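Local coordinates for protein exoribonuclease II, mitochondrial (Candida glabrata, PDB 6F3H) that serves as the 3'-to-5' exoribonuclease of the mitochondrial RNA degradosome, degrading RNA in close coupling with the helicase component of that complex, at residues Lys274-Leu279 with His286-Arg291; Thr263-Asn268 with Asp293-Leu298. The protein carries 1 engineered substitution. One frame throughout, in Å; residues are numbered along the deposited sequence.

Both contacts start from helix 251-281. Running from the N terminus, the chain passes 263-268 and then 274-279, leaves the helix and returns through two consecutive helices, 285-291 and 293-303. Interaction 1 closes the short loop, with six residues between its segments; interaction 2 closes a wider one of 24 residues, and the first lies nested inside it. Their centres are 11 Å apart, and they meet where Phe-276 CD1 of interaction 1 lies 3.8 Å from Ile-295 CD1 of interaction 2. Together they tie both returning helices to the long one, in a helical region remote from the magnesium site.

Interaction 1 of 2, residues Lys274-Leu279 with His286-Arg291; sequences KAFAKL and HSIAKR
In the helical hairpin formed by the end of helix 251-281 and the short helix 285-291, Leu-279 and Ile-288 pack alongside each other, their side chains running in opposite directions. Leu-279 CB lies 4.0 Å from Ile-288 CG1, and its CD1 branch reaches the same carbon at 4.1 Å. This pair also marks the backbone register, with the two CA atoms 7.1 Å apart. With chi1 of Ile-288 at -67°, CG1 stands beside the backbone N, where it packs mainly on Leu-279 and also borders the phenyl ring, whereas CG2 stands beside the carbonyl carbon and meets Phe-276 CE1 at 3.9 Å. Phe-276 reaches that methyl with CG anti to its own backbone N (chi1 176°), and its side chain crosses the isoleucine at about a right angle. The segment axes approach to 10.0 Å with 145° between their directions, so the two segments run roughly antiparallel. Toward the more exposed border, Leu-279 CD1 sits over one face of the Arg-291 guanidinium, while CD2 comes to 4.2 Å from Arg-291 NH2. Ser-287 adds its CB, 4.3 Å from Leu-279 CD1; its hydroxyl is engaged by Asp-284, just ahead of the segment. No hydrogen bond runs between 274-279 and 286-291, which meet by packing. Leu-279 also touches Tyr-292 in the link between the two later helices.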
loop_
_atom_site.group_PDB
_atom_site.type_symbol
_atom_site.label_atom_id
_atom_site.label_comp_id
_atom_site.label_asym_id
_atom_site.label_seq_id
_atom_site.Cartn_x
_atom_site.Cartn_y
_atom_site.Cartn_z
ATOM N N LYS A 274 5.997 20.752 35.038
ATOM C CA LYS A 274 6.115 22.163 35.365
ATOM C C LYS A 274 7.540 22.652 35.170
ATOM O O LYS A 274 7.761 23.730 34.612
ATOM C CB LYS A 274 5.666 22.390 36.811
ATOM C CG LYS A 274 4.181 22.265 37.031
ATOM C CD LYS A 274 3.889 22.124 38.499
ATOM C CE LYS A 274 2.440 21.786 38.762
ATOM N NZ LYS A 274 2.321 21.278 40.156
ATOM N N ALA A 275 8.515 21.868 35.625
ATOM C CA ALA A 275 9.907 22.243 35.456
ATOM C C ALA A 275 10.250 22.379 33.981
ATOM O O ALA A 275 10.927 23.331 33.576
ATOM C CB ALA A 275 10.792 21.199 36.130
ATOM N N PHE A 276 9.761 21.449 33.164
ATOM C CA PHE A 276 10.009 21.478 31.725
ATOM C C PHE A 276 9.393 22.705 31.078
ATOM O O PHE A 276 10.051 23.417 30.316
ATOM C CB PHE A 276 9.453 20.208 31.095
ATOM C CG PHE A 276 9.554 20.169 29.593
ATOM C CD1 PHE A 276 10.700 19.669 28.972
ATOM C CD2 PHE A 276 8.501 20.595 28.798
ATOM C CE1 PHE A 276 10.808 19.632 27.592
ATOM C CE2 PHE A 276 8.602 20.541 27.420
ATOM C CZ PHE A 276 9.763 20.062 26.822
ATOM N N ALA A 277 8.103 22.923 31.298
ATOM C CA ALA A 277 7.464 24.061 30.662
ATOM C C ALA A 277 8.162 25.361 31.027
ATOM O O ALA A 277 8.214 26.291 30.218
ATOM C CB ALA A 277 5.993 24.121 31.068
ATOM N N LYS A 278 8.776 25.427 32.199
ATOM C CA LYS A 278 9.467 26.655 32.540
ATOM C C LYS A 278 10.649 26.846 31.618
ATOM O O LYS A 278 10.803 27.905 31.004
ATOM C CB LYS A 278 9.910 26.639 33.989
ATOM C CG LYS A 278 10.024 28.042 34.509
ATOM C CD LYS A 278 10.980 28.139 35.660
ATOM C CE LYS A 278 10.531 29.234 36.607
ATOM N NZ LYS A 278 9.283 28.865 37.388
ATOM N N LEU A 279 11.459 25.794 31.466
ATOM C CA LEU A 279 12.623 25.832 30.585
ATOM C C LEU A 279 12.251 26.265 29.180
ATOM O O LEU A 279 12.976 27.031 28.533
ATOM C CB LEU A 279 13.265 24.450 30.538
ATOM C CG LEU A 279 13.625 23.870 31.898
ATOM C CD1 LEU A 279 14.113 22.463 31.774
ATOM C CD2 LEU A 279 14.715 24.701 32.464
ATOM N N HIS A 286 18.982 24.148 26.326
ATOM C CA HIS A 286 20.136 23.335 26.672
ATOM C C HIS A 286 19.812 22.291 27.748
ATOM O O HIS A 286 20.122 21.104 27.594
ATOM C CB HIS A 286 21.252 24.278 27.101
ATOM C CG HIS A 286 22.409 23.579 27.706
ATOM N ND1 HIS A 286 22.531 23.411 29.066
ATOM C CD2 HIS A 286 23.486 22.982 27.143
ATOM C CE1 HIS A 286 23.642 22.746 29.317
ATOM N NE2 HIS A 286 24.240 22.472 28.169
ATOM N N SER A 287 19.178 22.712 28.843
ATOM C CA SER A 287 18.928 21.770 29.926
ATOM C C SER A 287 17.978 20.675 29.487
ATOM O O SER A 287 18.165 19.497 29.828
ATOM C CB SER A 287 18.344 22.496 31.130
ATOM O OG SER A 287 19.000 23.730 31.339
ATOM N N ILE A 288 16.971 21.049 28.701
ATOM C CA ILE A 288 16.024 20.091 28.154
ATOM C C ILE A 288 16.769 18.898 27.602
ATOM O O ILE A 288 16.408 17.738 27.846
ATOM C CB ILE A 288 15.188 20.791 27.072
ATOM C CG1 ILE A 288 14.305 21.859 27.734
ATOM C CG2 ILE A 288 14.477 19.780 26.234
ATOM C CD1 ILE A 288 13.556 22.742 26.772
ATOM N N ALA A 289 17.846 19.170 26.880
ATOM C CA ALA A 289 18.632 18.097 26.304
ATOM C C ALA A 289 19.143 17.183 27.402
ATOM O O ALA A 289 18.841 15.988 27.426
ATOM C CB ALA A 289 19.780 18.678 25.489
ATOM N N LYS A 290 19.941 17.736 28.315
ATOM C CA LYS A 290 20.593 16.894 29.306
ATOM C C LYS A 290 19.563 16.195 30.177
ATOM O O LYS A 290 19.694 15.003 30.489
ATOM C CB LYS A 290 21.551 17.739 30.152
ATOM N N ARG A 291 18.501 16.903 30.525
ATOM C CA ARG A 291 17.597 16.427 31.551
ATOM C C ARG A 291 16.383 15.725 30.986
ATOM O O ARG A 291 16.036 14.625 31.428
ATOM C CB ARG A 291 17.133 17.597 32.410
ATOM C CG ARG A 291 17.724 17.610 33.790
ATOM C CD ARG A 291 16.980 18.588 34.702
ATOM N NE ARG A 291 17.383 19.973 34.480
ATOM C CZ ARG A 291 16.809 21.032 35.049
ATOM N NH1 ARG A 291 15.785 20.890 35.891
ATOM N NH2 ARG A 291 17.265 22.246 34.768
#

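Interaction 2 of 2, residues Thr263-Asn268 with Asp293-Leu298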
loop_
_atom_site.group_PDB
_atom_site.type_symbol
_atom_site.label_atom_id
_atom_site.label_comp_id
_atom_site.label_asym_id
_atom_site.label_seq_id
_atom_site.Cartn_x
_atom_site.Cartn_y
_atom_site.Cartn_z
ATOM N N THR A 263 4.747 7.879 34.981
ATOM C CA THR A 263 4.993 7.987 36.404
ATOM C C THR A 263 5.878 9.177 36.719
ATOM O O THR A 263 5.540 10.005 37.569
ATOM C CB THR A 263 5.653 6.714 36.886
ATOM O OG1 THR A 263 4.872 5.593 36.456
ATOM C CG2 THR A 263 5.739 6.734 38.369
ATOM N N ARG A 264 6.982 9.329 35.989
ATOM C CA ARG A 264 7.897 10.382 36.385
ATOM C C ARG A 264 7.300 11.761 36.134
ATOM O O ARG A 264 7.667 12.730 36.808
ATOM C CB ARG A 264 9.260 10.182 35.701
ATOM C CG ARG A 264 10.223 11.314 35.967
ATOM C CD ARG A 264 11.671 10.879 35.911
ATOM N NE ARG A 264 12.463 11.761 36.778
ATOM C CZ ARG A 264 12.897 12.970 36.426
ATOM N NH1 ARG A 264 13.603 13.715 37.286
ATOM N NH2 ARG A 264 12.635 13.438 35.210
ATOM N N LEU A 265 6.340 11.860 35.233
ATOM C CA LEU A 265 5.780 13.152 34.893
ATOM C C LEU A 265 4.619 13.593 35.772
ATOM O O LEU A 265 4.346 14.795 35.835
ATOM C CB LEU A 265 5.323 13.121 33.449
ATOM C CG LEU A 265 6.443 13.225 32.434
ATOM C CD1 LEU A 265 5.794 13.473 31.134
ATOM C CD2 LEU A 265 7.394 14.359 32.763
ATOM N N GLU A 266 3.925 12.669 36.444
ATOM C CA GLU A 266 2.764 13.011 37.265
ATOM C C GLU A 266 3.065 13.170 38.756
ATOM O O GLU A 266 2.248 13.755 39.491
ATOM C CB GLU A 266 1.696 11.939 37.086
ATOM C CG GLU A 266 0.890 12.129 35.842
ATOM C CD GLU A 266 -0.064 10.986 35.602
ATOM O OE1 GLU A 266 -0.971 11.149 34.757
ATOM O OE2 GLU A 266 0.082 9.933 36.270
ATOM N N SER A 267 4.197 12.648 39.213
ATOM C CA SER A 267 4.551 12.701 40.618
ATOM C C SER A 267 4.718 14.144 41.069
ATOM O O SER A 267 5.059 15.032 40.279
ATOM C CB SER A 267 5.829 11.918 40.863
ATOM O OG SER A 267 6.932 12.685 40.446
ATOM N N ASN A 268 4.452 14.365 42.359
ATOM C CA ASN A 268 4.531 15.685 42.989
ATOM C C ASN A 268 3.743 16.693 42.182
ATOM O O ASN A 268 4.211 17.791 41.856
ATOM C CB ASN A 268 5.970 16.134 43.200
ATOM C CG ASN A 268 6.676 15.287 44.234
ATOM O OD1 ASN A 268 6.196 14.205 44.604
ATOM N ND2 ASN A 268 7.807 15.778 44.726
ATOM N N ASP A 293 15.415 14.373 27.902
ATOM C CA ASP A 293 15.344 13.792 26.570
ATOM C C ASP A 293 14.188 12.813 26.473
ATOM O O ASP A 293 13.629 12.615 25.385
ATOM C CB ASP A 293 16.654 13.118 26.163
ATOM C CG ASP A 293 16.832 13.073 24.627
ATOM O OD1 ASP A 293 16.448 14.056 23.948
ATOM O OD2 ASP A 293 17.338 12.059 24.090
ATOM N N TYR A 294 13.797 12.207 27.590
ATOM C CA TYR A 294 12.640 11.332 27.515
ATOM C C TYR A 294 11.389 12.062 27.050
ATOM O O TYR A 294 10.478 11.430 26.510
ATOM C CB TYR A 294 12.416 10.658 28.853
ATOM C CG TYR A 294 11.990 11.557 29.984
ATOM C CD1 TYR A 294 12.922 12.284 30.717
ATOM C CD2 TYR A 294 10.662 11.645 30.353
ATOM C CE1 TYR A 294 12.528 13.084 31.773
ATOM C CE2 TYR A 294 10.255 12.439 31.407
ATOM C CZ TYR A 294 11.182 13.155 32.117
ATOM O OH TYR A 294 10.741 13.929 33.183
ATOM N N ILE A 295 11.337 13.380 27.193
ATOM C CA ILE A 295 10.175 14.087 26.683
ATOM C C ILE A 295 10.316 14.369 25.207
ATOM O O ILE A 295 9.335 14.349 24.461
ATOM C CB ILE A 295 9.952 15.388 27.461
ATOM C CG1 ILE A 295 9.722 15.083 28.939
ATOM C CG2 ILE A 295 8.818 16.179 26.846
ATOM C CD1 ILE A 295 9.232 16.274 29.736
ATOM N N ARG A 296 11.518 14.648 24.741
ATOM C CA ARG A 296 11.641 14.809 23.311
ATOM C C ARG A 296 11.167 13.547 22.635
ATOM O O ARG A 296 10.342 13.592 21.716
ATOM C CB ARG A 296 13.070 15.136 22.937
ATOM C CG ARG A 296 13.417 16.535 23.281
ATOM C CD ARG A 296 14.594 16.973 22.497
ATOM N NE ARG A 296 15.854 16.340 22.838
ATOM C CZ ARG A 296 16.996 17.017 22.854
ATOM N NH1 ARG A 296 16.986 18.311 22.571
ATOM N NH2 ARG A 296 18.138 16.426 23.154
ATOM N N THR A 297 11.614 12.403 23.158
ATOM C CA THR A 297 11.166 11.102 22.676
ATOM C C THR A 297 9.657 11.041 22.604
ATOM O O THR A 297 9.079 10.545 21.635
ATOM C CB THR A 297 11.659 10.001 23.598
ATOM O OG1 THR A 297 13.084 9.938 23.560
ATOM C CG2 THR A 297 11.090 8.688 23.152
ATOM N N LEU A 298 9.000 11.498 23.653
ATOM C CA LEU A 298 7.556 11.398 23.687
ATOM C C LEU A 298 6.937 12.234 22.583
ATOM O O LEU A 298 6.121 11.736 21.805
ATOM C CB LEU A 298 7.060 11.830 25.058
ATOM C CG LEU A 298 5.659 12.402 25.067
ATOM C CD1 LEU A 298 4.648 11.304 24.857
ATOM C CD2 LEU A 298 5.436 13.018 26.394
#
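Arg-264 NH2 has two polar partners: the hydroxyl of Tyr-294 across the contact, and Glu-272 OE1, farther along the arginine's own helix 251-281, with which it forms a salt bridge. The bond from Arg-264 NH2 to Tyr-294 OH is weak despite its 2.8 Å length, because the N-H points well off the oxygen (118° at the hydrogen). The salt bridge to Glu-272 is the stronger of the two and probably sets the position of the guanidinium. The two flat groups stand nearly perpendicular, 78° apart, with the phenol oxygen lying at the guanidinium edge near its plane. An extended chain from CG to NE carries the arginine out to this meeting, where its side chain crosses that of Tyr-294 at about a right angle.

The contact joins helix 251-281 to helix 293-303; the axes of 263-268 and 293-298 cross at a signed angle of -115° and come no closer than 12.2 Å, a separation that the side chains of Arg-264, Leu-265 and Tyr-294 span. Tyr-294 and Leu-265 make up the larger part of the buried surface. Leu-265 runs past the tyrosine in the opposite direction, placing CD2 at the ring edge, 3.7 Å from Tyr-294 CE2. The same methyl lies 4.0 Å from Ile-295 CD1, so it faces both an aromatic and an aliphatic partner. Ile-295 CG1 in turn lies 3.6 Å above one face of the neighbouring Tyr-294 ring, offset toward its rim. Leu-265 also touches Ile-316 of helix 311-322.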